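Local coordinates for polyketide synthase type I (Bacillus amyloliquefaciens, PDB 5KKU), which probably removes water from beta-hydroxyacyl chains held on a carrier protein, as the N-terminal dehydratase domain of a difficidin assembly-line polyketide synthase, at residues I237-A242 and F263-R268. Residues are numbered along the deposited sequence; the frame is centred on the assembly and turned at random.
Sequences IYTYSA and FTIYDR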
# COMPACT_ATOMS: atom_id res chain seq x y z
N ILE A 237 -10.68 9.05 5.07
CA ILE A 237 -10.81 8.85 3.65
C ILE A 237 -11.87 7.86 3.24
O ILE A 237 -12.36 7.09 4.03
CB ILE A 237 -9.51 8.46 2.98
CG1 ILE A 237 -9.06 7.10 3.47
CG2 ILE A 237 -8.45 9.50 3.18
CD1 ILE A 237 -7.99 6.46 2.67
N TYR A 238 -12.20 7.86 1.97
CA TYR A 238 -13.22 7.00 1.44
C TYR A 238 -12.74 6.31 0.22
O TYR A 238 -12.71 6.89 -0.81
CB TYR A 238 -14.49 7.79 1.17
CG TYR A 238 -15.02 8.48 2.38
CD1 TYR A 238 -14.51 9.66 2.81
CD2 TYR A 238 -16.03 7.94 3.07
CE1 TYR A 238 -14.97 10.25 3.92
CE2 TYR A 238 -16.50 8.53 4.18
CZ TYR A 238 -16.00 9.69 4.58
OH TYR A 238 -16.49 10.23 5.67
N THR A 239 -12.35 5.07 0.38
CA THR A 239 -11.86 4.26 -0.67
C THR A 239 -12.97 3.60 -1.48
O THR A 239 -13.62 2.72 -1.03
CB THR A 239 -10.83 3.24 -0.12
OG1 THR A 239 -9.73 3.94 0.45
CG2 THR A 239 -10.35 2.36 -1.22
N TYR A 240 -13.17 4.03 -2.70
CA TYR A 240 -14.17 3.50 -3.53
C TYR A 240 -13.61 2.47 -4.49
O TYR A 240 -12.56 2.65 -5.04
CB TYR A 240 -14.79 4.64 -4.29
CG TYR A 240 -15.69 4.21 -5.38
CD1 TYR A 240 -17.01 3.98 -5.14
CD2 TYR A 240 -15.24 4.07 -6.64
CE1 TYR A 240 -17.84 3.58 -6.12
CE2 TYR A 240 -16.08 3.68 -7.64
CZ TYR A 240 -17.38 3.44 -7.36
OH TYR A 240 -18.21 3.04 -8.29
N SER A 241 -14.34 1.41 -4.72
CA SER A 241 -13.96 0.34 -5.61
C SER A 241 -15.19 -0.26 -6.33
O SER A 241 -16.24 -0.37 -5.79
CB SER A 241 -13.19 -0.66 -4.79
OG SER A 241 -12.93 -1.85 -5.43
N ALA A 242 -15.03 -0.57 -7.61
CA ALA A 242 -16.11 -1.12 -8.40
C ALA A 242 -15.88 -2.51 -8.95
O ALA A 242 -14.84 -2.86 -9.38
CB ALA A 242 -16.48 -0.19 -9.50
N PHE A 263 -8.94 1.21 -7.57
CA PHE A 263 -9.66 1.84 -6.50
C PHE A 263 -9.46 3.33 -6.61
O PHE A 263 -8.51 3.74 -7.19
CB PHE A 263 -9.34 1.27 -5.09
CG PHE A 263 -7.96 1.54 -4.56
CD1 PHE A 263 -7.61 2.76 -4.03
CD2 PHE A 263 -7.02 0.55 -4.53
CE1 PHE A 263 -6.35 2.98 -3.53
CE2 PHE A 263 -5.78 0.77 -4.04
CZ PHE A 263 -5.44 2.00 -3.54
N THR A 264 -10.37 4.12 -6.07
CA THR A 264 -10.18 5.55 -5.98
C THR A 264 -10.37 6.00 -4.57
O THR A 264 -11.27 5.56 -3.93
CB THR A 264 -11.17 6.32 -6.88
OG1 THR A 264 -11.13 5.82 -8.20
CG2 THR A 264 -10.90 7.82 -6.84
N ILE A 265 -9.54 6.89 -4.08
CA ILE A 265 -9.64 7.38 -2.73
C ILE A 265 -10.24 8.75 -2.74
O ILE A 265 -9.70 9.62 -3.31
CB ILE A 265 -8.29 7.38 -2.00
CG1 ILE A 265 -7.62 6.01 -2.04
CG2 ILE A 265 -8.49 7.71 -0.56
CD1 ILE A 265 -6.36 5.90 -1.24
N TYR A 266 -11.37 8.90 -2.09
CA TYR A 266 -12.08 10.15 -1.98
C TYR A 266 -11.95 10.82 -0.62
O TYR A 266 -11.75 10.15 0.34
CB TYR A 266 -13.55 9.93 -2.27
CG TYR A 266 -13.84 9.62 -3.69
CD1 TYR A 266 -13.87 10.61 -4.65
CD2 TYR A 266 -14.07 8.32 -4.08
CE1 TYR A 266 -14.14 10.29 -5.95
CE2 TYR A 266 -14.33 8.01 -5.37
CZ TYR A 266 -14.35 8.98 -6.30
OH TYR A 266 -14.61 8.59 -7.54
N ASP A 267 -11.92 12.10 -0.66
CA ASP A 267 -12.44 12.64 0.42
C ASP A 267 -13.95 12.52 0.29
O ASP A 267 -14.63 12.03 -0.53
CB ASP A 267 -11.90 14.02 0.78
CG ASP A 267 -12.34 15.13 -0.14
OD1 ASP A 267 -13.34 14.98 -0.82
OD2 ASP A 267 -11.70 16.18 -0.17
N ARG A 268 -14.35 13.09 1.40
CA ARG A 268 -15.65 13.23 1.96
C ARG A 268 -16.55 14.17 1.23
O ARG A 268 -17.70 13.87 1.06
CB ARG A 268 -15.48 13.70 3.38
CG ARG A 268 -16.74 13.97 4.13
CD ARG A 268 -17.63 12.78 4.22
NE ARG A 268 -18.96 13.24 4.45
CZ ARG A 268 -19.88 12.62 5.16
NH1 ARG A 268 -21.07 13.15 5.26
NH2 ARG A 268 -19.62 11.47 5.73
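The Tyr266 ring carries the CG2 methyl of Thr264, its own strand neighbour two residues back, on one face, 3.6 Å above the ring plane and displaced toward the rim, while the CB of Tyr240 lies in plane at its edge, 3.6 Å from Tyr266 CE2. Tyr240 has CG anti to the backbone N (chi1 169°) and Tyr266 has CG anti to its carbonyl carbon; with these torsions the two side chains lie side by side, pointing the same way. Their hydroxyls diverge in partner, Tyr266 OH bonding Lys124 O and Tyr240 OH bonding Glu172. At the edge of the Tyr238 ring, in its plane, lies Tyr266 O. The ring runs out to Arg268, whose chain bends at chi2 so that CB and CD pass along the CE1 side and the phenol tip. There NH2 of Arg268 reaches Tyr238 OH, in the guanidinium plane, by a straight (172°) but weak bond of 3.4 Å; the stronger partner of this hydroxyl is Glu176 OE2. Ile128 of helix 128-133 touches both side chains.

The strands run antiparallel, their axes at 157°. Tyr238 and Tyr266 form one hydrogen-bonded pair: the 2.8 Å bond from Tyr238 N to Tyr266 O lies in the carbonyl plane, whereas Tyr266 N approaches Tyr238 O from above its plane. Tyr240 and Thr264 form the second, with Tyr240 N 2.7 Å from Thr264 O, nearly along the C=O axis. Between them the non-hydrogen-bonded Thr239 and Ile265 face the other side, where Ile237 CD1 presses on Ile265 CG2 at a tight 3.5 Å. Thr239 OG1 bonds Ser200 of helix 194-200, which packs on this face and includes Asp198, the predicted proton donor. The 236-248/258-266 hairpin thus belongs to an antiparallel sheet packed on that helix, consistent with the C-terminal hotdog fold of a PKS dehydratase, whose sheet wraps a central helix.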